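Local coordinates for uncharacterized protein POB3N (PDB 4KHB) that forms the PH-like N-terminal part of a FACT complex subunit, pairs with Spt16D and probably helps this histone chaperone reorganise nucleosomes during transcription, replication and repair, at residues H[13-18]-H[71-76]; H[113-118]-H[132-137]; H[144-149]-H[182-187]; H[150-155]-H[176-181]. All blocks are in the same frame, centred on the assembly; numbering follows the deposited sequence.

Contact 1: H[13-18]-H[71-76]; sequences IYLDLS and GVIQLD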
loop_
_atom_site.group_PDB
_atom_site.type_symbol
_atom_site.label_atom_id
_atom_site.label_comp_id
_atom_site.label_asym_id
_atom_site.label_seq_id
_atom_site.Cartn_x
_atom_site.Cartn_y
_atom_site.Cartn_z
ATOM N N ILE H 13 -12.207 -13.591 6.332
ATOM C CA ILE H 13 -11.489 -12.341 6.552
ATOM C C ILE H 13 -9.995 -12.601 6.758
ATOM O O ILE H 13 -9.613 -13.523 7.482
ATOM C CB ILE H 13 -12.061 -11.579 7.767
ATOM C CG1 ILE H 13 -13.569 -11.358 7.600
ATOM C CG2 ILE H 13 -11.325 -10.259 7.973
ATOM C CD1 ILE H 13 -13.947 -10.583 6.346
ATOM N N TYR H 14 -9.154 -11.791 6.117
ATOM C CA TYR H 14 -7.708 -11.910 6.273
ATOM C C TYR H 14 -7.205 -10.884 7.285
ATOM O O TYR H 14 -7.564 -9.704 7.217
ATOM C CB TYR H 14 -6.995 -11.713 4.930
ATOM C CG TYR H 14 -7.413 -12.674 3.838
ATOM C CD1 TYR H 14 -8.498 -12.397 3.015
ATOM C CD2 TYR H 14 -6.708 -13.850 3.619
ATOM C CE1 TYR H 14 -8.873 -13.269 2.011
ATOM C CE2 TYR H 14 -7.074 -14.726 2.618
ATOM C CZ TYR H 14 -8.157 -14.431 1.819
ATOM O OH TYR H 14 -8.526 -15.305 0.821
ATOM N N LEU H 15 -6.381 -11.336 8.226
ATOM C CA LEU H 15 -5.835 -10.447 9.245
ATOM C C LEU H 15 -4.379 -10.114 8.927
ATOM O O LEU H 15 -3.528 -11.006 8.874
ATOM C CB LEU H 15 -5.979 -11.087 10.637
ATOM C CG LEU H 15 -5.395 -10.456 11.909
ATOM C CD1 LEU H 15 -3.989 -10.969 12.191
ATOM C CD2 LEU H 15 -5.409 -8.933 11.848
ATOM N N ASP H 16 -4.109 -8.820 8.743
ATOM C CA ASP H 16 -2.762 -8.313 8.461
ATOM C C ASP H 16 -2.039 -9.050 7.331
ATOM O O ASP H 16 -0.919 -9.536 7.507
ATOM C CB ASP H 16 -1.909 -8.292 9.736
ATOM C CG ASP H 16 -2.293 -7.159 10.674
ATOM O OD1 ASP H 16 -2.862 -6.153 10.193
ATOM O OD2 ASP H 16 -2.031 -7.276 11.889
ATOM N N LEU H 17 -2.704 -9.139 6.181
ATOM C CA LEU H 17 -2.158 -9.788 4.987
ATOM C C LEU H 17 -1.896 -11.267 5.223
ATOM O O LEU H 17 -0.947 -11.834 4.676
ATOM C CB LEU H 17 -0.890 -9.086 4.475
ATOM C CG LEU H 17 -0.945 -7.564 4.326
ATOM C CD1 LEU H 17 0.224 -7.047 3.498
ATOM C CD2 LEU H 17 -2.261 -7.136 3.725
ATOM N N SER H 18 -2.740 -11.887 6.042
ATOM C CA SER H 18 -2.643 -13.319 6.266
ATOM C C SER H 18 -2.862 -14.047 4.949
ATOM O O SER H 18 -3.675 -13.633 4.120
ATOM C CB SER H 18 -3.666 -13.780 7.307
ATOM O OG SER H 18 -4.990 -13.615 6.837
ATOM N N GLY H 71 -0.275 1.817 16.153
ATOM C CA GLY H 71 -0.400 0.558 15.435
ATOM C C GLY H 71 -1.624 0.467 14.537
ATOM O O GLY H 71 -2.633 1.134 14.781
ATOM N N VAL H 72 -1.536 -0.365 13.500
ATOM C CA VAL H 72 -2.670 -0.611 12.610
ATOM C C VAL H 72 -3.022 -2.096 12.492
ATOM O O VAL H 72 -2.137 -2.949 12.378
ATOM C CB VAL H 72 -2.449 -0.013 11.194
ATOM C CG1 VAL H 72 -2.530 1.500 11.232
ATOM C CG2 VAL H 72 -1.114 -0.460 10.623
ATOM N N ILE H 73 -4.317 -2.396 12.532
ATOM C CA ILE H 73 -4.800 -3.756 12.314
ATOM C C ILE H 73 -5.601 -3.765 11.017
ATOM O O ILE H 73 -6.593 -3.042 10.886
ATOM C CB ILE H 73 -5.694 -4.235 13.475
ATOM C CG1 ILE H 73 -4.919 -4.178 14.793
ATOM C CG2 ILE H 73 -6.183 -5.659 13.222
ATOM C CD1 ILE H 73 -3.685 -5.066 14.814
ATOM N N GLN H 74 -5.161 -4.574 10.057
ATOM C CA GLN H 74 -5.810 -4.632 8.753
ATOM C C GLN H 74 -6.667 -5.882 8.571
ATOM O O GLN H 74 -6.165 -7.008 8.618
ATOM C CB GLN H 74 -4.761 -4.531 7.638
ATOM C CG GLN H 74 -4.158 -3.141 7.479
ATOM C CD GLN H 74 -2.927 -3.131 6.596
ATOM O OE1 GLN H 74 -1.797 -3.048 7.082
ATOM N NE2 GLN H 74 -3.137 -3.231 5.289
ATOM N N LEU H 75 -7.964 -5.665 8.373
ATOM C CA LEU H 75 -8.900 -6.743 8.092
ATOM C C LEU H 75 -9.567 -6.531 6.733
ATOM O O LEU H 75 -10.448 -5.671 6.604
ATOM C CB LEU H 75 -9.972 -6.793 9.183
ATOM C CG LEU H 75 -9.514 -6.956 10.634
ATOM C CD1 LEU H 75 -10.607 -6.511 11.589
ATOM C CD2 LEU H 75 -9.126 -8.391 10.919
ATOM N N ASP H 76 -9.161 -7.300 5.723
ATOM C CA ASP H 76 -9.805 -7.197 4.413
ATOM C C ASP H 76 -10.474 -8.517 4.020
ATOM O O ASP H 76 -10.154 -9.575 4.566
ATOM C CB ASP H 76 -8.844 -6.689 3.322
ATOM C CG ASP H 76 -7.670 -7.619 3.077
ATOM O OD1 ASP H 76 -7.519 -8.618 3.811
ATOM O OD2 ASP H 76 -6.890 -7.347 2.138
#
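Asp16 reaches over to Gln74 just where strand 13-15 gives way to a turn. From CB, a chi1 of -75° sets CG beside its own backbone N, and CG comes to 3.9 Å from Gln74 N. OD1 takes the Gln74 N-H at 2.8 Å, a nearly straight bond that arrives on the syn side, 29° out of the carboxylate plane, while OD2 lies 4.0 Å from Ile73 CD1. In return, Asp16 N gives a 2.7 Å bond to Gln74 O. Strand 13-15 is one of the two outer strands, within this chain, of a mixed sheet in the N-terminal PH-like domain and runs antiparallel to 72-78; Tyr14 and Asp76 form its hydrogen-bonded pair, with Tyr14 N 2.9 Å from Asp76 O. An alanine in place of Asp16 would probably leave Gln74 N without this acceptor and Lys170, which makes a salt bridge with OD1, without this charge partner. Lys170 also bonds Gln74 OE1. On the face carrying Leu15 and Leu75, Leu15 CD2 packs against Ile73 CG2 at 3.6 Å and Leu75 CD2 at 3.9 Å. On the other face, Asp76 OD1 stands 3.3 Å from Tyr14 CB, and the carboxylate is turned 78° from the phenol ring.

Contact 2: H[113-118]-H[132-137]; sequences AEFGKA and IPYSEI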
loop_
_atom_site.group_PDB
_atom_site.type_symbol
_atom_site.label_atom_id
_atom_site.label_comp_id
_atom_site.label_asym_id
_atom_site.label_seq_id
_atom_site.Cartn_x
_atom_site.Cartn_y
_atom_site.Cartn_z
ATOM N N ALA H 113 4.181 13.331 1.607
ATOM C CA ALA H 113 4.487 12.218 2.497
ATOM C C ALA H 113 4.333 12.700 3.932
ATOM O O ALA H 113 5.111 13.534 4.402
ATOM C CB ALA H 113 5.893 11.710 2.253
ATOM N N GLU H 114 3.330 12.177 4.628
ATOM C CA GLU H 114 3.016 12.668 5.962
ATOM C C GLU H 114 3.247 11.608 7.034
ATOM O O GLU H 114 2.709 10.502 6.956
ATOM C CB GLU H 114 1.573 13.187 6.009
ATOM C CG GLU H 114 1.108 13.851 4.715
ATOM C CD GLU H 114 0.211 15.053 4.955
ATOM O OE1 GLU H 114 0.507 15.844 5.875
ATOM O OE2 GLU H 114 -0.789 15.209 4.222
ATOM N N PHE H 115 4.042 11.960 8.038
ATOM C CA PHE H 115 4.307 11.064 9.154
ATOM C C PHE H 115 3.236 11.194 10.225
ATOM O O PHE H 115 3.258 12.122 11.044
ATOM C CB PHE H 115 5.688 11.345 9.748
ATOM C CG PHE H 115 6.825 10.896 8.870
ATOM C CD1 PHE H 115 7.329 11.728 7.879
ATOM C CD2 PHE H 115 7.396 9.642 9.043
ATOM C CE1 PHE H 115 8.376 11.315 7.071
ATOM C CE2 PHE H 115 8.443 9.221 8.240
ATOM C CZ PHE H 115 8.933 10.060 7.252
ATOM N N GLY H 116 2.299 10.251 10.214
ATOM C CA GLY H 116 1.223 10.239 11.185
ATOM C C GLY H 116 1.588 9.503 12.457
ATOM O O GLY H 116 2.764 9.321 12.770
ATOM N N LYS H 117 0.563 9.081 13.187
ATOM C CA LYS H 117 0.721 8.412 14.471
ATOM C C LYS H 117 1.260 6.988 14.342
ATOM O O LYS H 117 2.121 6.567 15.119
ATOM C CB LYS H 117 -0.627 8.412 15.193
ATOM C CG LYS H 117 -0.640 7.725 16.543
ATOM C CD LYS H 117 -2.002 7.917 17.188
ATOM C CE LYS H 117 -2.085 7.245 18.540
ATOM N NZ LYS H 117 -3.412 7.458 19.182
ATOM N N ALA H 118 0.755 6.250 13.357
ATOM C CA ALA H 118 1.134 4.848 13.191
ATOM C C ALA H 118 1.650 4.524 11.794
ATOM O O ALA H 118 2.215 3.453 11.575
ATOM C CB ALA H 118 -0.038 3.938 13.540
ATOM N N ILE H 132 2.386 3.138 4.828
ATOM C CA ILE H 132 3.414 2.248 5.366
ATOM C C ILE H 132 3.441 2.316 6.891
ATOM O O ILE H 132 3.813 3.341 7.467
ATOM C CB ILE H 132 4.806 2.605 4.823
ATOM C CG1 ILE H 132 4.816 2.487 3.301
ATOM C CG2 ILE H 132 5.860 1.668 5.395
ATOM C CD1 ILE H 132 5.583 3.580 2.605
ATOM N N PRO H 133 3.031 1.219 7.549
ATOM C CA PRO H 133 3.041 1.135 9.015
ATOM C C PRO H 133 4.465 1.166 9.558
ATOM O O PRO H 133 5.344 0.525 8.981
ATOM C CB PRO H 133 2.385 -0.226 9.305
ATOM C CG PRO H 133 1.730 -0.646 8.027
ATOM C CD PRO H 133 2.484 0.008 6.915
ATOM N N TYR H 134 4.682 1.919 10.634
ATOM C CA TYR H 134 6.008 2.071 11.233
ATOM C C TYR H 134 6.608 0.733 11.666
ATOM O O TYR H 134 7.825 0.543 11.620
ATOM C CB TYR H 134 5.939 3.040 12.422
ATOM C CG TYR H 134 5.568 4.458 12.031
ATOM C CD1 TYR H 134 5.924 4.970 10.791
ATOM C CD2 TYR H 134 4.848 5.272 12.895
ATOM C CE1 TYR H 134 5.586 6.254 10.426
ATOM C CE2 TYR H 134 4.502 6.561 12.537
ATOM C CZ TYR H 134 4.876 7.045 11.300
ATOM O OH TYR H 134 4.540 8.326 10.926
ATOM N N SER H 135 5.745 -0.194 12.072
ATOM C CA SER H 135 6.180 -1.505 12.545
ATOM C C SER H 135 6.844 -2.337 11.450
ATOM O O SER H 135 7.568 -3.291 11.741
ATOM C CB SER H 135 4.996 -2.268 13.146
ATOM O OG SER H 135 3.964 -2.447 12.192
ATOM N N GLU H 136 6.597 -1.978 10.193
ATOM C CA GLU H 136 7.185 -2.693 9.064
ATOM C C GLU H 136 8.564 -2.165 8.688
ATOM O O GLU H 136 9.328 -2.844 8.000
ATOM C CB GLU H 136 6.262 -2.608 7.847
ATOM C CG GLU H 136 4.984 -3.418 7.977
ATOM C CD GLU H 136 5.248 -4.907 7.956
ATOM O OE1 GLU H 136 5.925 -5.378 7.017
ATOM O OE2 GLU H 136 4.782 -5.607 8.879
ATOM N N ILE H 137 8.884 -0.956 9.143
ATOM C CA ILE H 137 10.096 -0.274 8.704
ATOM C C ILE H 137 11.340 -0.727 9.472
ATOM O O ILE H 137 11.396 -0.634 10.700
ATOM C CB ILE H 137 9.933 1.266 8.811
ATOM C CG1 ILE H 137 8.773 1.736 7.925
ATOM C CG2 ILE H 137 11.230 1.979 8.435
ATOM C CD1 ILE H 137 8.494 3.228 8.001
HETATM O O HOH W 1 2.715 1.045 13.257
#
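Tyr134, its CG anti to its carbonyl carbon (chi1 -65°), reaches across to the turn at Gly116-Ala118, meeting it with its hydroxyl, one ring face and its backbone N. At the tip, OH donates to Gly116 O at 2.7 Å from above the carbonyl plane, and Gly116 O lies at the ring's edge, near its plane. OH also rests 3.4 Å from Phe115 CB. Over one face of the ring, offset toward the rim, sits the carbonyl of Ala118; its C is 3.5 Å from Tyr134 CD2. The same carbonyl O accepts the Tyr134 N-H at 3.1 Å, and a water donates to it at 3.0 Å. A phenylalanine at Tyr134 would probably leave Gly116 O without this donor and the turn less firmly tied to the ring. The turn joins strands 112-115 and 119-124 of a three-stranded antiparallel sheet in the SSRP1-family, PH-like domain, and Tyr134 opens the 3-10 segment that follows its third strand, 127-133. Further out, Leu120 of the middle strand touches both Phe115 and Tyr134. From the N-terminal domain, Ser70 OG bonds Lys117 O, and Lys117 NZ donates to Arg68 O. Met41 of the SPT16D chain packs on Pro133 and Glu136.

Contact 3: H[144-149]-H[182-187]; sequences GRNEIA and RFYIPG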
loop_
_atom_site.group_PDB
_atom_site.type_symbol
_atom_site.label_atom_id
_atom_site.label_comp_id
_atom_site.label_asym_id
_atom_site.label_seq_id
_atom_site.Cartn_x
_atom_site.Cartn_y
_atom_site.Cartn_z
ATOM N N GLY H 144 20.703 11.320 0.365
ATOM C CA GLY H 144 21.301 12.422 -0.366
ATOM C C GLY H 144 20.493 13.669 -0.077
ATOM O O GLY H 144 19.850 13.759 0.973
ATOM N N ARG H 145 20.528 14.640 -0.982
ATOM C CA ARG H 145 19.547 15.714 -0.933
ATOM C C ARG H 145 18.577 15.524 -2.088
ATOM O O ARG H 145 18.984 15.163 -3.195
ATOM C CB ARG H 145 20.221 17.079 -1.068
ATOM C CG ARG H 145 20.890 17.354 -2.411
ATOM C CD ARG H 145 21.397 18.775 -2.436
ATOM N NE ARG H 145 22.851 18.815 -2.509
ATOM C CZ ARG H 145 23.614 19.470 -1.644
ATOM N NH1 ARG H 145 23.064 20.089 -0.608
ATOM N NH2 ARG H 145 24.931 19.461 -1.781
ATOM N N ASN H 146 17.287 15.721 -1.842
ATOM C CA ASN H 146 16.685 15.797 -0.519
ATOM C C ASN H 146 16.026 14.424 -0.578
ATOM O O ASN H 146 14.864 14.307 -0.965
ATOM C CB ASN H 146 15.660 16.929 -0.495
ATOM C CG ASN H 146 16.295 18.304 -0.597
ATOM O OD1 ASN H 146 16.555 18.954 0.414
ATOM N ND2 ASN H 146 16.615 18.718 -1.816
ATOM N N GLU H 147 16.755 13.383 -0.188
ATOM C CA GLU H 147 16.191 12.044 -0.343
ATOM C C GLU H 147 16.263 11.148 0.892
ATOM O O GLU H 147 17.310 11.016 1.532
ATOM C CB GLU H 147 16.884 11.351 -1.520
ATOM C CG GLU H 147 16.292 10.010 -1.911
ATOM C CD GLU H 147 16.923 9.453 -3.171
ATOM O OE1 GLU H 147 17.305 8.266 -3.173
ATOM O OE2 GLU H 147 17.019 10.199 -4.167
ATOM N N ILE H 148 15.125 10.531 1.203
ATOM C CA ILE H 148 14.991 9.635 2.344
ATOM C C ILE H 148 14.725 8.212 1.863
ATOM O O ILE H 148 13.861 7.993 1.011
ATOM C CB ILE H 148 13.825 10.065 3.263
ATOM C CG1 ILE H 148 13.750 11.591 3.387
ATOM C CG2 ILE H 148 13.932 9.391 4.627
ATOM C CD1 ILE H 148 14.946 12.221 4.082
ATOM N N ALA H 149 15.465 7.247 2.402
ATOM C CA ALA H 149 15.254 5.847 2.055
ATOM C C ALA H 149 14.540 5.127 3.190
ATOM O O ALA H 149 14.966 5.208 4.345
ATOM C CB ALA H 149 16.581 5.169 1.742
ATOM N N ARG H 182 12.007 5.093 -1.801
ATOM C CA ARG H 182 12.734 6.348 -1.678
ATOM C C ARG H 182 11.836 7.541 -1.977
ATOM O O ARG H 182 11.106 7.546 -2.971
ATOM C CB ARG H 182 13.952 6.336 -2.606
ATOM C CG ARG H 182 14.917 5.200 -2.313
ATOM C CD ARG H 182 16.198 5.319 -3.114
ATOM N NE ARG H 182 17.090 4.187 -2.880
ATOM C CZ ARG H 182 18.401 4.214 -3.094
ATOM N NH1 ARG H 182 18.975 5.317 -3.555
ATOM N NH2 ARG H 182 19.136 3.138 -2.853
ATOM N N PHE H 183 11.899 8.558 -1.126
ATOM C CA PHE H 183 11.075 9.743 -1.315
ATOM C C PHE H 183 11.968 10.952 -1.544
ATOM O O PHE H 183 13.026 11.076 -0.920
ATOM C CB PHE H 183 10.202 9.988 -0.082
ATOM C CG PHE H 183 9.191 8.907 0.174
ATOM C CD1 PHE H 183 7.941 8.956 -0.427
ATOM C CD2 PHE H 183 9.485 7.849 1.021
ATOM C CE1 PHE H 183 7.003 7.965 -0.194
ATOM C CE2 PHE H 183 8.554 6.852 1.260
ATOM C CZ PHE H 183 7.311 6.911 0.651
ATOM N N TYR H 184 11.549 11.837 -2.443
ATOM C CA TYR H 184 12.182 13.140 -2.560
ATOM C C TYR H 184 11.348 14.141 -1.780
ATOM O O TYR H 184 10.218 14.452 -2.163
ATOM C CB TYR H 184 12.310 13.564 -4.023
ATOM C CG TYR H 184 12.778 14.988 -4.188
ATOM C CD1 TYR H 184 14.105 15.328 -3.961
ATOM C CD2 TYR H 184 11.906 15.989 -4.596
ATOM C CE1 TYR H 184 14.543 16.624 -4.106
ATOM C CE2 TYR H 184 12.336 17.289 -4.750
ATOM C CZ TYR H 184 13.657 17.600 -4.504
ATOM O OH TYR H 184 14.097 18.893 -4.654
ATOM N N ILE H 185 11.915 14.643 -0.687
ATOM C CA ILE H 185 11.222 15.573 0.194
ATOM C C ILE H 185 12.064 16.825 0.397
ATOM O O ILE H 185 13.029 16.808 1.162
ATOM C CB ILE H 185 10.931 14.935 1.572
ATOM C CG1 ILE H 185 10.189 13.601 1.411
ATOM C CG2 ILE H 185 10.135 15.890 2.453
ATOM C CD1 ILE H 185 9.879 12.893 2.720
ATOM N N PRO H 186 11.688 17.924 -0.275
ATOM C CA PRO H 186 12.451 19.175 -0.150
ATOM C C PRO H 186 12.410 19.752 1.264
ATOM O O PRO H 186 11.485 19.468 2.023
ATOM C CB PRO H 186 11.764 20.131 -1.140
ATOM C CG PRO H 186 10.604 19.406 -1.726
ATOM C CD PRO H 186 10.465 18.064 -1.086
ATOM N N GLY H 187 13.398 20.582 1.586
ATOM C CA GLY H 187 13.598 21.108 2.926
ATOM C C GLY H 187 13.881 20.314 4.195
ATOM O O GLY H 187 13.449 20.691 5.284
#
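An antiparallel strand pair of the second PH-like domain, 147-152 with 177-184, sets Glu147 opposite Tyr184, Ile148 opposite Phe183 and Ala149 opposite Arg182. Ile148 and Phe183 form the hydrogen-bonded pair: Ile148 N binds Phe183 O, and Phe183 N binds Ile148 O, both at 3.0 Å. On the face of Glu147 and Arg182, a chi1 of -173° sets Glu147 CG anti to the backbone N, and the chain, extended beyond CG, carries OE1 to 3.1 Å from Arg182 CD. OE1 makes a weak salt bridge to Arg182 NH1 at 3.4 Å, at the guanidinium edge; the carboxylate is turned 59° from the guanidinium plane. Both charges have other mates, Glu147 OE2 with Arg94 of the SPT16D chain and Arg182 NE with Glu180. Strand 177-184 is outermost only within this chain: Arg182, Phe183 and Tyr184 pair antiparallel with a strand of SPT16D, which continues the sheet into the partner subunit. Beyond the Glu147-Tyr184 pair, Asn146 follows a cis peptide bond, and its O accepts a 3.0 Å bond from Ile185 N. Its amide stands 78° from the Tyr184 ring, with ND2 3.7 Å from Tyr184 CE1. Ile148 CG1, on the face shared with Phe183, meets Ile185 CD1 at 4.1 Å.

Contact 4: H[150-155]-H[176-181]; sequences VEFAPG and DQLVEI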
loop_
_atom_site.group_PDB
_atom_site.type_symbol
_atom_site.label_atom_id
_atom_site.label_comp_id
_atom_site.label_asym_id
_atom_site.label_seq_id
_atom_site.Cartn_x
_atom_site.Cartn_y
_atom_site.Cartn_z
ATOM N N VAL H 150 13.460 4.423 2.863
ATOM C CA VAL H 150 12.736 3.631 3.849
ATOM C C VAL H 150 12.909 2.162 3.493
ATOM O O VAL H 150 12.421 1.705 2.458
ATOM C CB VAL H 150 11.237 3.987 3.886
ATOM C CG1 VAL H 150 10.517 3.144 4.921
ATOM C CG2 VAL H 150 11.050 5.461 4.186
ATOM N N GLU H 151 13.607 1.429 4.355
ATOM C CA GLU H 151 13.988 0.052 4.053
ATOM C C GLU H 151 13.206 -0.982 4.851
ATOM O O GLU H 151 12.807 -0.741 5.994
ATOM C CB GLU H 151 15.493 -0.152 4.260
ATOM C CG GLU H 151 16.328 1.102 4.053
ATOM C CD GLU H 151 17.812 0.804 4.005
ATOM O OE1 GLU H 151 18.610 1.763 3.975
ATOM O OE2 GLU H 151 18.180 -0.388 3.986
ATOM N N PHE H 152 12.993 -2.140 4.233
ATOM C CA PHE H 152 12.259 -3.223 4.865
ATOM C C PHE H 152 13.121 -4.475 4.976
ATOM O O PHE H 152 14.105 -4.629 4.250
ATOM C CB PHE H 152 10.987 -3.515 4.071
ATOM C CG PHE H 152 10.136 -2.302 3.836
ATOM C CD1 PHE H 152 9.239 -1.874 4.804
ATOM C CD2 PHE H 152 10.240 -1.583 2.653
ATOM C CE1 PHE H 152 8.455 -0.753 4.595
ATOM C CE2 PHE H 152 9.461 -0.461 2.439
ATOM C CZ PHE H 152 8.565 -0.045 3.410
ATOM N N ALA H 153 12.747 -5.367 5.888
ATOM C CA ALA H 153 13.450 -6.634 6.060
ATOM C C ALA H 153 12.493 -7.788 5.823
ATOM O O ALA H 153 12.029 -8.416 6.777
ATOM C CB ALA H 153 14.044 -6.727 7.453
ATOM N N PRO H 154 12.185 -8.067 4.548
ATOM C CA PRO H 154 11.233 -9.135 4.238
ATOM C C PRO H 154 11.830 -10.507 4.521
ATOM O O PRO H 154 11.092 -11.466 4.749
ATOM C CB PRO H 154 10.991 -8.953 2.738
ATOM C CG PRO H 154 12.257 -8.344 2.232
ATOM C CD PRO H 154 12.701 -7.417 3.328
ATOM N N GLY H 155 13.157 -10.592 4.504
ATOM C CA GLY H 155 13.844 -11.855 4.688
ATOM C C GLY H 155 14.716 -11.866 5.927
ATOM O O GLY H 155 14.589 -12.743 6.782
ATOM N N ASP H 176 5.757 -10.609 -4.542
ATOM C CA ASP H 176 6.677 -9.535 -4.859
ATOM C C ASP H 176 6.932 -8.755 -3.584
ATOM O O ASP H 176 6.127 -7.911 -3.188
ATOM C CB ASP H 176 6.082 -8.632 -5.943
ATOM C CG ASP H 176 5.894 -9.353 -7.265
ATOM O OD1 ASP H 176 6.860 -9.983 -7.743
ATOM O OD2 ASP H 176 4.778 -9.288 -7.824
ATOM N N GLN H 177 8.062 -9.039 -2.948
ATOM C CA GLN H 177 8.353 -8.479 -1.637
ATOM C C GLN H 177 8.940 -7.080 -1.736
ATOM O O GLN H 177 9.919 -6.855 -2.452
ATOM C CB GLN H 177 9.311 -9.402 -0.875
ATOM C CG GLN H 177 8.779 -10.823 -0.692
ATOM C CD GLN H 177 9.740 -11.713 0.066
ATOM O OE1 GLN H 177 10.927 -11.409 0.182
ATOM N NE2 GLN H 177 9.231 -12.820 0.590
ATOM N N LEU H 178 8.350 -6.149 -0.995
ATOM C CA LEU H 178 8.823 -4.771 -0.996
ATOM C C LEU H 178 10.136 -4.683 -0.228
ATOM O O LEU H 178 10.237 -5.156 0.908
ATOM C CB LEU H 178 7.773 -3.833 -0.392
ATOM C CG LEU H 178 8.087 -2.338 -0.449
ATOM C CD1 LEU H 178 8.276 -1.899 -1.890
ATOM C CD2 LEU H 178 6.971 -1.532 0.200
ATOM N N VAL H 179 11.137 -4.077 -0.857
ATOM C CA VAL H 179 12.477 -4.021 -0.292
ATOM C C VAL H 179 12.814 -2.620 0.205
ATOM O O VAL H 179 13.370 -2.452 1.294
ATOM C CB VAL H 179 13.528 -4.466 -1.336
ATOM C CG1 VAL H 179 14.928 -4.288 -0.795
ATOM C CG2 VAL H 179 13.305 -5.911 -1.736
ATOM N N GLU H 180 12.448 -1.616 -0.587
ATOM C CA GLU H 180 12.831 -0.236 -0.305
ATOM C C GLU H 180 11.927 0.770 -1.018
ATOM O O GLU H 180 11.466 0.514 -2.131
ATOM C CB GLU H 180 14.288 -0.019 -0.728
ATOM C CG GLU H 180 14.859 1.349 -0.407
ATOM C CD GLU H 180 16.216 1.570 -1.045
ATOM O OE1 GLU H 180 16.309 1.480 -2.287
ATOM O OE2 GLU H 180 17.190 1.827 -0.305
ATOM N N ILE H 181 11.659 1.901 -0.367
ATOM C CA ILE H 181 10.997 3.030 -1.021
ATOM C C ILE H 181 11.813 4.290 -0.760
ATOM O O ILE H 181 12.258 4.529 0.366
ATOM C CB ILE H 181 9.562 3.254 -0.502
ATOM C CG1 ILE H 181 8.774 1.944 -0.530
ATOM C CG2 ILE H 181 8.850 4.312 -1.341
ATOM C CD1 ILE H 181 7.314 2.094 -0.169
#
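Phe152 turns its ring over to strand 177-181, with CG anti to its own carbonyl carbon (chi1 -53°), and the partners divide by how they meet it. Ile181 CG1 comes in at the ring's edge, near its plane, 3.9 Å from Phe152 CE2. The backbone of Val179 and Glu180 lines the same rim, with Val179 O 3.5 Å from Phe152 CD2. Leu178 crosses obliquely, its CD2 3.5 Å from Phe152 CE2. Phe152 N gives a 3.0 Å bond to Val179 O, the donor lying 34° from the carbonyl plane. Val179 is not fully extended (psi -43°), and its CB points away from the other segment. Further along, Pro154 lies obliquely against Gln177, its CB 3.5 Å from Gln177 OE1, an oxygen that accepts a hydrogen bond from Arg99 NE of the SPT16D chain. At the opposite end, Val150 N binds Ile181 O at 2.8 Å, and Ile181 N returns a bond to Val150 O. On the face carrying Glu151 and Glu180, opposite that of Val150 and Ile181, Glu151 OE1 and Glu180 OE2 are 4.5 Å apart; the positive charge of Arg182, paired with Glu180 OE1, probably eases the repulsion, while Asn141 ND2 donates to Glu151 OE1. The pairing is the antiparallel, twisted strand arrangement of a PH-like beta sheet, here extended into SPT16D by strand 177-184.

From the N terminus, contact 1 closes the first long loop, joining strand 13-15 to 72-78 within the N-terminal PH-like domain. The chain then passes into the second domain, where contact 2 closes a short loop at one end of the three-stranded sheet 112-133. Contact 3 closes a longer loop, and contact 4 is nested inside it, both lying on the pair 147-152 and 177-184; none of the four cross. Contact 2 is the bridge: Gly71 and Val72 of contact 1 pack on its Ala118 and Pro133, while its Ile132 reaches Phe183 of contact 3 and Phe152 and Ile181 of contact 4, joining the domain's two sheets.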